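Local coordinates for protein cruciform cutting endonuclease 1, mitochondrial (Schizosaccharomyces pombe, PDB 1KCF) that resolves Holliday junctions in mitochondria as a homodimeric endonuclease, cutting four-way DNA junctions at the point of strand exchange, at residues Asn74-Asn79 with Ile83-Asp88; Ser71-Asn74 with Gly80-Ile83; Gln10-Leu15 with Arg29-Ser34; Val192-Glu197 with Ser231-Ser236; Ile49-Tyr54 with Arg120-Ile125. All coordinates share one frame; numbering follows the deposited sequence.

Contact 1 (Asn74-Asn79 with Ile83-Asp88)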
# COMPACT_ATOMS: atom_id res chain seq x y z
N ASN A 74 3.55 19.41 4.45
CA ASN A 74 3.34 19.22 3.03
C ASN A 74 4.59 18.48 2.57
O ASN A 74 5.65 19.09 2.41
CB ASN A 74 3.22 20.57 2.32
CG ASN A 74 2.94 20.43 0.83
OD1 ASN A 74 2.41 21.34 0.20
ND2 ASN A 74 3.30 19.28 0.27
N LEU A 75 4.46 17.17 2.40
CA LEU A 75 5.57 16.31 2.01
C LEU A 75 6.13 16.57 0.61
O LEU A 75 7.03 15.88 0.16
CB LEU A 75 5.13 14.84 2.14
CG LEU A 75 4.49 14.47 3.49
CD1 LEU A 75 4.18 12.98 3.53
CD2 LEU A 75 5.43 14.84 4.63
N THR A 76 5.60 17.59 -0.06
CA THR A 76 6.05 17.94 -1.40
C THR A 76 7.04 19.10 -1.35
O THR A 76 7.82 19.31 -2.28
CB THR A 76 4.86 18.34 -2.31
OG1 THR A 76 4.11 17.16 -2.64
CG2 THR A 76 5.34 19.00 -3.59
N GLU A 77 7.00 19.86 -0.26
CA GLU A 77 7.89 21.00 -0.08
C GLU A 77 8.72 20.81 1.18
O GLU A 77 8.67 19.75 1.81
CB GLU A 77 7.07 22.29 0.07
CG GLU A 77 6.11 22.58 -1.07
CD GLU A 77 5.32 23.85 -0.85
OE1 GLU A 77 4.60 23.94 0.17
OE2 GLU A 77 5.41 24.77 -1.70
N LYS A 78 9.49 21.83 1.54
CA LYS A 78 10.31 21.76 2.74
C LYS A 78 9.35 21.61 3.91
O LYS A 78 8.36 22.34 4.00
CB LYS A 78 11.14 23.03 2.89
N ASN A 79 9.64 20.67 4.81
CA ASN A 79 8.76 20.44 5.95
C ASN A 79 9.53 20.10 7.22
O ASN A 79 10.72 19.79 7.17
CB ASN A 79 7.79 19.31 5.62
CG ASN A 79 8.51 18.05 5.17
OD1 ASN A 79 9.07 17.32 5.98
ND2 ASN A 79 8.51 17.81 3.86
N ILE A 83 11.81 15.70 5.17
CA ILE A 83 11.62 14.71 4.12
C ILE A 83 11.78 15.36 2.75
O ILE A 83 11.02 16.25 2.37
CB ILE A 83 10.21 14.06 4.23
CG1 ILE A 83 10.16 13.19 5.49
CG2 ILE A 83 9.91 13.23 3.00
CD1 ILE A 83 8.82 12.58 5.77
N GLN A 84 12.80 14.92 2.02
CA GLN A 84 13.08 15.44 0.70
C GLN A 84 12.49 14.47 -0.31
O GLN A 84 13.03 13.39 -0.53
CB GLN A 84 14.59 15.57 0.49
N TRP A 85 11.37 14.85 -0.90
CA TRP A 85 10.70 14.00 -1.86
C TRP A 85 10.08 14.81 -2.99
O TRP A 85 9.36 15.78 -2.76
CB TRP A 85 9.60 13.20 -1.15
CG TRP A 85 8.86 12.26 -2.04
CD1 TRP A 85 9.33 11.09 -2.56
CD2 TRP A 85 7.51 12.40 -2.49
NE1 TRP A 85 8.35 10.48 -3.31
CE2 TRP A 85 7.22 11.26 -3.28
CE3 TRP A 85 6.51 13.36 -2.31
CZ2 TRP A 85 5.97 11.07 -3.88
CZ3 TRP A 85 5.27 13.17 -2.90
CH2 TRP A 85 5.02 12.03 -3.68
N THR A 86 10.36 14.40 -4.22
CA THR A 86 9.83 15.08 -5.39
C THR A 86 8.49 14.47 -5.76
O THR A 86 8.37 13.25 -5.90
CB THR A 86 10.80 14.97 -6.58
OG1 THR A 86 12.04 15.61 -6.25
CG2 THR A 86 10.21 15.63 -7.82
N GLU A 87 7.47 15.32 -5.91
CA GLU A 87 6.14 14.85 -6.25
C GLU A 87 6.18 13.90 -7.44
O GLU A 87 6.63 14.26 -8.52
CB GLU A 87 5.22 16.03 -6.55
CG GLU A 87 3.74 15.72 -6.40
CD GLU A 87 2.85 16.95 -6.52
OE1 GLU A 87 3.26 18.02 -6.02
OE2 GLU A 87 1.75 16.84 -7.09
N ASP A 88 5.71 12.67 -7.21
CA ASP A 88 5.67 11.64 -8.24
C ASP A 88 4.88 10.50 -7.62
O ASP A 88 5.33 9.87 -6.66
CB ASP A 88 7.08 11.16 -8.58
CG ASP A 88 7.09 10.17 -9.74
OD1 ASP A 88 6.10 9.43 -9.91
OD2 ASP A 88 8.11 10.11 -10.46
O HOH W 1 8.17 18.26 -5.15
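N79 turns its carboxamide onto the backbone of I83 and meets it with both ends. I83 N donates to N79 OD1 at 3.3 Å, with the donor tilted 28° from the carbonyl plane, while a weak bond runs back from N79 ND2 to I83 O. The amide can reach there because its CG lies between the backbone N and the carbonyl carbon (chi1 55°), folding the side chain over its own loop. The same ND2 also donates to E77 O at 2.8 Å, nearly in line with that carbonyl, so one amide ties together backbone from both segments. L75 adds an apolar touch, its CD2 4.2 Å from I83 CD1. The indole of W85 has L75 O at its edge, in plane, 3.6 Å from CE3; its NE1 is occupied by S93 O at the start of helix 91-109. T76 lays CG2 against E87 OE1, and a water accepts from E87 N while donating to T76 O. N74 to E77 form a type I beta turn, closed by the 3.1 Å bond from E77 N to N74 O. Such side-chain-to-backbone bonds fold back the irregular connection from strand 65-73 to helix 91-109 of the RNase H-like fold.

Contact 2 (Ser71-Asn74 with Gly80-Ile83)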
# COMPACT_ATOMS: atom_id res chain seq x y z
N SER A 71 1.75 18.73 14.42
CA SER A 71 2.01 19.49 13.20
C SER A 71 1.32 18.94 11.95
O SER A 71 0.83 17.81 11.93
CB SER A 71 3.52 19.55 12.96
OG SER A 71 3.85 20.37 11.85
N VAL A 72 1.29 19.78 10.92
CA VAL A 72 0.72 19.44 9.62
C VAL A 72 1.80 19.79 8.61
O VAL A 72 2.32 20.91 8.61
CB VAL A 72 -0.56 20.24 9.32
CG1 VAL A 72 -0.96 20.04 7.87
CG2 VAL A 72 -1.68 19.79 10.23
N GLU A 73 2.15 18.83 7.76
CA GLU A 73 3.22 19.04 6.80
C GLU A 73 2.83 18.77 5.36
O GLU A 73 1.91 18.01 5.09
CB GLU A 73 4.40 18.14 7.16
CG GLU A 73 4.82 18.21 8.62
CD GLU A 73 5.50 19.51 8.97
OE1 GLU A 73 5.74 19.75 10.18
OE2 GLU A 73 5.81 20.29 8.05
N ASN A 74 3.55 19.41 4.45
CA ASN A 74 3.34 19.22 3.03
C ASN A 74 4.59 18.48 2.57
O ASN A 74 5.65 19.09 2.41
CB ASN A 74 3.22 20.57 2.32
CG ASN A 74 2.94 20.43 0.83
OD1 ASN A 74 2.41 21.34 0.20
ND2 ASN A 74 3.30 19.28 0.27
N GLY A 80 8.84 20.15 8.35
CA GLY A 80 9.46 19.85 9.63
C GLY A 80 9.93 18.42 9.81
O GLY A 80 10.73 18.15 10.71
N LEU A 81 9.45 17.50 8.99
CA LEU A 81 9.85 16.11 9.10
C LEU A 81 11.15 15.83 8.35
O LEU A 81 11.63 14.70 8.32
CB LEU A 81 8.75 15.18 8.58
CG LEU A 81 7.50 15.11 9.47
CD1 LEU A 81 6.44 14.23 8.82
CD2 LEU A 81 7.89 14.55 10.84
N ASP A 82 11.71 16.88 7.76
CA ASP A 82 12.96 16.76 7.02
C ASP A 82 12.88 15.67 5.96
O ASP A 82 13.76 14.82 5.85
CB ASP A 82 14.11 16.47 7.99
N ILE A 83 11.81 15.70 5.17
CA ILE A 83 11.62 14.71 4.12
C ILE A 83 11.78 15.36 2.75
O ILE A 83 11.02 16.25 2.37
CB ILE A 83 10.21 14.06 4.23
CG1 ILE A 83 10.16 13.19 5.49
CG2 ILE A 83 9.91 13.23 3.00
CD1 ILE A 83 8.82 12.58 5.77
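E73 is the residue that reaches the loop at G80 and L81, and S71, two residues earlier, steadies it. The S71 hydroxyl donates to E73 OE1 at 2.6 Å and meets that oxygen from above the carboxylate plane. The backbone of S71 pairs with Y54, and that of E73 with F52, keeping this end of the strand in the sheet; V72, between them, turns to helix 224-253, where it touches D227 and M228. With CG of E73 anti to its carbonyl carbon (chi1 -49°) and the chain bent at chi2, the carboxylate doubles back to receive G80 N on OE2 at 3.0 Å, a fairly straight bond (162°) that also arrives from above the plane. The aliphatic part is used too: E73 CG lies 4.2 Å from L81 CG, while the leucine packs against F52, Y54 and L101. A glutamine in place of E73 would probably weaken this grip, since only one of its terminal atoms could accept a hydrogen bond, leaving S71 OG or G80 N without its mate. Carboxylate and backbone N-H thus pin the loop to the end of strand 65-73, at the connection into helix 91-109 of the RNase H-like fold.

Contact 3 (Gln10-Leu15 with Arg29-Ser34)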
# COMPACT_ATOMS: atom_id res chain seq x y z
N GLN A 10 -25.06 0.56 23.11
CA GLN A 10 -24.66 1.24 21.89
C GLN A 10 -23.98 2.56 22.27
O GLN A 10 -23.04 3.00 21.60
CB GLN A 10 -25.88 1.52 21.02
CG GLN A 10 -26.76 0.31 20.76
CD GLN A 10 -27.96 0.62 19.89
OE1 GLN A 10 -28.65 1.63 20.08
NE2 GLN A 10 -28.23 -0.25 18.92
N HIS A 11 -24.46 3.18 23.34
CA HIS A 11 -23.90 4.44 23.80
C HIS A 11 -22.48 4.21 24.28
O HIS A 11 -21.57 4.98 23.97
CB HIS A 11 -24.75 5.01 24.95
CG HIS A 11 -24.23 6.30 25.49
ND1 HIS A 11 -24.15 7.45 24.74
CD2 HIS A 11 -23.75 6.62 26.72
CE1 HIS A 11 -23.64 8.42 25.48
NE2 HIS A 11 -23.39 7.94 26.68
N ILE A 12 -22.28 3.13 25.04
CA ILE A 12 -20.97 2.77 25.55
C ILE A 12 -20.00 2.53 24.38
O ILE A 12 -18.84 2.92 24.43
CB ILE A 12 -21.04 1.50 26.43
CG1 ILE A 12 -21.84 1.81 27.71
CG2 ILE A 12 -19.64 1.01 26.78
CD1 ILE A 12 -21.95 0.65 28.67
N CYS A 13 -20.50 1.87 23.34
CA CYS A 13 -19.67 1.59 22.17
C CYS A 13 -19.20 2.88 21.52
O CYS A 13 -18.05 2.99 21.09
CB CYS A 13 -20.45 0.74 21.16
SG CYS A 13 -20.59 -1.00 21.64
N LYS A 14 -20.09 3.87 21.47
CA LYS A 14 -19.75 5.15 20.88
C LYS A 14 -18.74 5.90 21.75
O LYS A 14 -17.90 6.64 21.25
CB LYS A 14 -21.00 6.01 20.70
CG LYS A 14 -20.71 7.43 20.26
CD LYS A 14 -21.98 8.25 20.06
CE LYS A 14 -22.81 7.72 18.90
NZ LYS A 14 -24.04 8.53 18.69
N LEU A 15 -18.83 5.69 23.07
CA LEU A 15 -17.92 6.36 24.00
C LEU A 15 -16.56 5.69 24.04
O LEU A 15 -15.61 6.24 24.60
CB LEU A 15 -18.52 6.37 25.41
CG LEU A 15 -19.79 7.16 25.70
CD1 LEU A 15 -20.14 6.99 27.17
CD2 LEU A 15 -19.60 8.63 25.38
N ARG A 29 -19.76 -8.49 24.72
CA ARG A 29 -18.52 -9.21 24.46
C ARG A 29 -17.48 -8.31 23.81
O ARG A 29 -16.30 -8.39 24.14
CB ARG A 29 -18.80 -10.42 23.57
N ARG A 30 -17.92 -7.47 22.89
CA ARG A 30 -17.03 -6.55 22.18
C ARG A 30 -16.34 -5.63 23.18
O ARG A 30 -15.12 -5.45 23.14
CB ARG A 30 -17.84 -5.73 21.18
CG ARG A 30 -17.01 -4.81 20.30
CD ARG A 30 -17.89 -4.26 19.20
NE ARG A 30 -18.50 -5.35 18.44
CZ ARG A 30 -19.65 -5.26 17.79
NH1 ARG A 30 -20.34 -4.13 17.79
NH2 ARG A 30 -20.12 -6.31 17.13
N ILE A 31 -17.13 -5.04 24.07
CA ILE A 31 -16.62 -4.14 25.10
C ILE A 31 -15.65 -4.88 26.01
O ILE A 31 -14.48 -4.52 26.11
CB ILE A 31 -17.77 -3.57 25.95
CG1 ILE A 31 -18.72 -2.76 25.07
CG2 ILE A 31 -17.22 -2.70 27.08
CD1 ILE A 31 -19.98 -2.29 25.77
N VAL A 32 -16.14 -5.93 26.67
CA VAL A 32 -15.34 -6.72 27.59
C VAL A 32 -14.07 -7.29 26.97
O VAL A 32 -13.03 -7.38 27.62
CB VAL A 32 -16.18 -7.90 28.16
CG1 VAL A 32 -15.32 -8.76 29.08
CG2 VAL A 32 -17.39 -7.37 28.90
N ASP A 33 -14.15 -7.67 25.70
CA ASP A 33 -13.01 -8.26 25.00
C ASP A 33 -12.14 -7.27 24.25
O ASP A 33 -11.14 -7.67 23.65
CB ASP A 33 -13.51 -9.35 24.05
CG ASP A 33 -14.13 -10.53 24.78
OD1 ASP A 33 -15.13 -11.09 24.28
OD2 ASP A 33 -13.60 -10.90 25.86
N SER A 34 -12.51 -6.00 24.26
CA SER A 34 -11.71 -4.98 23.58
C SER A 34 -10.28 -5.06 24.09
O SER A 34 -10.04 -5.05 25.29
CB SER A 34 -12.28 -3.59 23.88
OG SER A 34 -12.22 -3.33 25.27
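I31 reaches across to helix 6-15 with its longer branch, meeting I12 and C13. From CB the side chain divides. CG2 stands anti to the backbone N, beside the carbonyl carbon, whereas CG1 is anti to the carbonyl carbon (chi1 -62°) and carries the contact. CG1 lies 4.3 Å from C13 SG, a loose apolar touch. Beyond it the chain runs on extended to CD1 (chi2 173°), and this methyl meets I12: CG2 is 3.5 Å away, tighter than usual for two carbons, and CB is 4.0 Å away. The two isoleucine side chains cross at about a right angle, so the end of I31 presses on the short branch of I12.

All three residues are buried, and the meeting is apolar, with no hydrogen bond between the segments. Behind the isoleucine, its carbonyl is held by S34, three residues on: I31 O accepts from S34 N and, in the carbonyl plane, from S34 OG at 2.7 Å. This is the packing of one helix on the other in the SAP region, a helical DNA-binding motif in other proteins. L18, in the connection between the two helices, touches both C13 and I31. On the catalytic part of the chain, helix 224-253 receives I31 and V32 on C252, S34 on L245 and L15 on Q244, while K14 lies against helix 168-179.

Contact 4 (Val192-Glu197 with Ser231-Ser236)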
# COMPACT_ATOMS: atom_id res chain seq x y z
N VAL A 192 -12.01 22.64 14.90
CA VAL A 192 -11.16 23.66 15.51
C VAL A 192 -11.76 24.15 16.83
O VAL A 192 -11.04 24.33 17.82
CB VAL A 192 -10.98 24.86 14.55
CG1 VAL A 192 -10.44 26.07 15.31
CG2 VAL A 192 -10.03 24.48 13.43
N GLN A 193 -13.07 24.36 16.85
CA GLN A 193 -13.75 24.82 18.05
C GLN A 193 -13.75 23.75 19.14
O GLN A 193 -13.63 24.07 20.32
CB GLN A 193 -15.19 25.22 17.73
CG GLN A 193 -15.43 26.72 17.71
CD GLN A 193 -15.01 27.40 19.01
OE1 GLN A 193 -15.54 27.10 20.08
NE2 GLN A 193 -14.05 28.32 18.92
N MET A 194 -13.88 22.49 18.74
CA MET A 194 -13.88 21.41 19.71
C MET A 194 -12.53 21.34 20.42
O MET A 194 -12.48 21.21 21.64
CB MET A 194 -14.18 20.07 19.04
CG MET A 194 -15.58 19.96 18.48
SD MET A 194 -16.06 18.26 18.07
CE MET A 194 -15.48 18.12 16.40
N VAL A 195 -11.45 21.44 19.65
CA VAL A 195 -10.11 21.39 20.22
C VAL A 195 -9.83 22.61 21.08
O VAL A 195 -9.24 22.50 22.15
CB VAL A 195 -9.03 21.30 19.12
CG1 VAL A 195 -7.64 21.39 19.75
CG2 VAL A 195 -9.19 19.99 18.36
N LYS A 196 -10.27 23.77 20.61
CA LYS A 196 -10.09 25.01 21.34
C LYS A 196 -10.76 24.88 22.70
O LYS A 196 -10.24 25.35 23.72
CB LYS A 196 -10.70 26.18 20.55
CG LYS A 196 -10.61 27.51 21.26
CD LYS A 196 -11.14 28.63 20.38
CE LYS A 196 -11.14 29.96 21.14
NZ LYS A 196 -11.54 31.10 20.26
N GLU A 197 -11.92 24.24 22.71
CA GLU A 197 -12.66 24.03 23.95
C GLU A 197 -11.90 23.08 24.85
O GLU A 197 -11.77 23.31 26.05
CB GLU A 197 -14.04 23.45 23.63
CG GLU A 197 -14.92 23.25 24.84
CD GLU A 197 -16.25 22.63 24.49
OE1 GLU A 197 -16.90 23.13 23.55
OE2 GLU A 197 -16.65 21.66 25.16
N SER A 231 -5.95 15.71 13.61
CA SER A 231 -5.09 14.70 14.23
C SER A 231 -5.17 14.74 15.75
O SER A 231 -5.05 13.71 16.41
CB SER A 231 -3.63 14.86 13.77
OG SER A 231 -3.08 16.10 14.17
N ALA A 232 -5.38 15.93 16.32
CA ALA A 232 -5.47 16.06 17.77
C ALA A 232 -6.74 15.36 18.27
O ALA A 232 -6.73 14.75 19.34
CB ALA A 232 -5.48 17.53 18.17
N LEU A 233 -7.82 15.44 17.50
CA LEU A 233 -9.07 14.79 17.89
C LEU A 233 -8.97 13.28 17.74
O LEU A 233 -9.65 12.53 18.44
CB LEU A 233 -10.24 15.31 17.05
CG LEU A 233 -10.68 16.76 17.31
CD1 LEU A 233 -11.60 17.20 16.20
CD2 LEU A 233 -11.37 16.85 18.66
N ILE A 234 -8.12 12.84 16.83
CA ILE A 234 -7.92 11.41 16.62
C ILE A 234 -7.21 10.82 17.84
O ILE A 234 -7.71 9.90 18.48
CB ILE A 234 -7.07 11.14 15.36
CG1 ILE A 234 -7.90 11.43 14.10
CG2 ILE A 234 -6.58 9.70 15.35
CD1 ILE A 234 -7.10 11.30 12.80
N ALA A 235 -6.05 11.38 18.17
CA ALA A 235 -5.25 10.92 19.31
C ALA A 235 -6.00 11.04 20.63
O ALA A 235 -6.15 10.05 21.35
CB ALA A 235 -3.95 11.70 19.39
N SER A 236 -6.45 12.24 20.96
CA SER A 236 -7.16 12.45 22.22
C SER A 236 -8.44 11.63 22.28
O SER A 236 -8.81 11.12 23.34
CB SER A 236 -7.47 13.94 22.43
OG SER A 236 -8.43 14.41 21.50
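V195 and L233 meet where helix 191-200 crosses helix 224-253, a helix-on-helix packing within the RNase H-like fold of the RuvC resolvase family. The local axes pass 10.2 Å apart at a crossing angle of 55°, and the contact between the segments is entirely apolar.

Among the van der Waals contacts, V195 CG2 comes closest, resting 3.7 Å from L233 CG with L233 CD2 alongside. This methyl stands anti to the carbonyl carbon of V195 and beside its backbone N (chi1 174° for CG1), which aims it at the leucine's branch point. The same CG2 also grazes A232 CB at 4.5 Å. M194 takes the other methyl of L233: its chain bends at chi3 (-88°), bringing CE to 4.0 Å from L233 CD1, and the two side chains cross at about a right angle. L233 is therefore straddled, one terminal methyl given to the methionine and one to the valine. W175 of helix 168-179 packs on M194, and W70 of strand 65-73 lies against V195 and A232, so both neighbouring elements help enclose the patch.

Polar bonds tie the two helices to their surroundings. E197 makes a salt bridge with K189, and L233 O accepts from W175 NE1. S231, the residue after the magnesium ligand D230, shares a hydrogen bond through OG with S53 OG, which ties this helix to strand 52-59. Within helix 224-253, A232 O accepts both S236 N and S236 OG, from opposite faces of its carbonyl plane, the hydroxyl at 2.8 Å.

Contact 5 (Ile49-Tyr54 with Arg120-Ile125)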
# COMPACT_ATOMS: atom_id res chain seq x y z
N ILE A 49 -0.78 13.76 1.68
CA ILE A 49 0.56 14.02 1.18
C ILE A 49 0.91 15.50 1.34
O ILE A 49 1.92 15.84 1.94
CB ILE A 49 0.69 13.59 -0.30
CG1 ILE A 49 0.46 12.08 -0.41
CG2 ILE A 49 2.07 13.95 -0.84
CD1 ILE A 49 0.47 11.54 -1.82
N LYS A 50 0.05 16.38 0.83
CA LYS A 50 0.32 17.80 0.95
C LYS A 50 -0.16 18.36 2.28
O LYS A 50 0.14 19.50 2.63
CB LYS A 50 -0.31 18.55 -0.23
CG LYS A 50 0.32 18.16 -1.57
CD LYS A 50 -0.15 19.03 -2.72
CE LYS A 50 0.51 18.59 -4.03
NZ LYS A 50 0.11 19.45 -5.19
N ASN A 51 -0.91 17.55 3.03
CA ASN A 51 -1.39 17.97 4.34
C ASN A 51 -1.33 16.82 5.35
O ASN A 51 -2.31 16.52 6.04
CB ASN A 51 -2.82 18.53 4.26
CG ASN A 51 -3.84 17.50 3.84
OD1 ASN A 51 -5.04 17.71 4.00
ND2 ASN A 51 -3.37 16.38 3.30
N PHE A 52 -0.17 16.18 5.41
CA PHE A 52 0.06 15.08 6.34
C PHE A 52 -0.01 15.72 7.72
O PHE A 52 0.66 16.71 7.98
CB PHE A 52 1.44 14.48 6.10
CG PHE A 52 1.79 13.34 7.02
CD1 PHE A 52 1.34 12.05 6.75
CD2 PHE A 52 2.56 13.56 8.16
CE1 PHE A 52 1.67 10.99 7.60
CE2 PHE A 52 2.89 12.51 9.01
CZ PHE A 52 2.45 11.22 8.73
N SER A 53 -0.82 15.16 8.60
CA SER A 53 -0.92 15.71 9.94
C SER A 53 -0.68 14.62 10.98
O SER A 53 -1.03 13.46 10.77
CB SER A 53 -2.30 16.33 10.16
OG SER A 53 -2.37 16.95 11.43
N TYR A 54 -0.08 15.00 12.11
CA TYR A 54 0.19 14.04 13.17
C TYR A 54 0.14 14.73 14.53
O TYR A 54 0.38 15.94 14.64
CB TYR A 54 1.57 13.41 12.96
CG TYR A 54 2.73 14.35 13.18
CD1 TYR A 54 3.21 14.61 14.47
CD2 TYR A 54 3.34 15.01 12.11
CE1 TYR A 54 4.26 15.50 14.68
CE2 TYR A 54 4.39 15.90 12.31
CZ TYR A 54 4.84 16.14 13.60
OH TYR A 54 5.89 17.02 13.82
N ARG A 120 -9.39 14.13 5.94
CA ARG A 120 -10.68 14.42 5.34
C ARG A 120 -10.43 14.95 3.93
O ARG A 120 -9.57 15.81 3.73
CB ARG A 120 -11.41 15.47 6.17
N TYR A 121 -11.16 14.44 2.95
CA TYR A 121 -10.99 14.90 1.58
C TYR A 121 -11.47 16.35 1.40
O TYR A 121 -12.46 16.76 2.01
CB TYR A 121 -11.76 14.01 0.60
CG TYR A 121 -11.74 14.54 -0.82
CD1 TYR A 121 -10.61 14.39 -1.63
CD2 TYR A 121 -12.85 15.20 -1.36
CE1 TYR A 121 -10.58 14.89 -2.93
CE2 TYR A 121 -12.83 15.71 -2.66
CZ TYR A 121 -11.70 15.55 -3.44
OH TYR A 121 -11.68 16.05 -4.72
N ARG A 122 -10.75 17.11 0.58
CA ARG A 122 -11.10 18.49 0.26
C ARG A 122 -10.97 18.63 -1.25
O ARG A 122 -9.92 18.32 -1.80
CB ARG A 122 -10.14 19.49 0.92
CG ARG A 122 -10.38 19.72 2.38
CD ARG A 122 -9.95 21.11 2.78
NE ARG A 122 -9.85 21.24 4.23
CZ ARG A 122 -8.84 20.76 4.95
NH1 ARG A 122 -7.84 20.13 4.36
NH2 ARG A 122 -8.84 20.92 6.27
N SER A 123 -12.02 19.10 -1.91
CA SER A 123 -11.99 19.21 -3.37
C SER A 123 -10.86 20.09 -3.89
O SER A 123 -10.45 19.95 -5.04
CB SER A 123 -13.35 19.70 -3.91
OG SER A 123 -13.66 21.03 -3.51
N GLY A 124 -10.35 20.98 -3.06
CA GLY A 124 -9.27 21.85 -3.48
C GLY A 124 -7.91 21.17 -3.58
O GLY A 124 -7.07 21.59 -4.37
N ILE A 125 -7.70 20.13 -2.78
CA ILE A 125 -6.43 19.41 -2.78
C ILE A 125 -6.18 18.60 -4.05
O ILE A 125 -5.12 18.70 -4.66
CB ILE A 125 -6.31 18.48 -1.55
CG1 ILE A 125 -5.92 19.31 -0.32
CG2 ILE A 125 -5.26 17.38 -1.79
CD1 ILE A 125 -5.80 18.52 0.96
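N51 OD1 faces two side chains of the 120-125 loop, I125 and R122. The I125 methyl CD1 is the nearer, 3.2 Å from OD1 and 3.6 Å from CG of the same asparagine, so an apolar group is set against the amide oxygen. R122 NH1 stands 3.7 Å from OD1, which lies at the edge of the guanidinium near its plane; the amide and guanidinium planes are turned 64° apart. No hydrogen bond links the two segments.

The N51 amide is directed to this loop by its first torsion, which sets CG between the backbone N and the carbonyl carbon (chi1 65°). R122 extends from CG to NE and is held by partners outside the loop: NH2 forms a salt bridge with D227, and F223 engages the guanidinium in a cation-pi interaction. I125 is positioned by its own turn, through the 3.0 Å bond from I125 N to R122 O. Behind N51, the following strand residues are held in the sheet, F52 by E73 and S53 by the magnesium ligand D46. An alanine in place of N51 removes the amide against which I125 CD1 rests, and would probably leave that methyl freer to move.

Chemically, this is a contact of proximity: N51 OD1 is buried without a hydrogen-bond partner in the model, and the nearby arginine, committed to D227, would offer it at most a weak electrostatic attraction.

Contacts 1 and 2 share N74 and I83 and lie together at the end of strand 65-73 and in the following loop, their centres 8 Å apart. Contact 5 adjoins both: I49 O takes the N-H of L75, and F52 and Y54 pair with E73 and S71. S53 reaches S231 of contact 4 through their hydroxyls. The magnesium ligands D46 and D230 lie nearest contacts 4 and 5: the L233 side chain is about 5 Å from that of D230 and that of N51 about 7 Å from that of D46, against about 11 Å for L75 and D46. Contact 3 stands apart, its centre about 40 Å from that of contact 1 and 22 Å from that of contact 4.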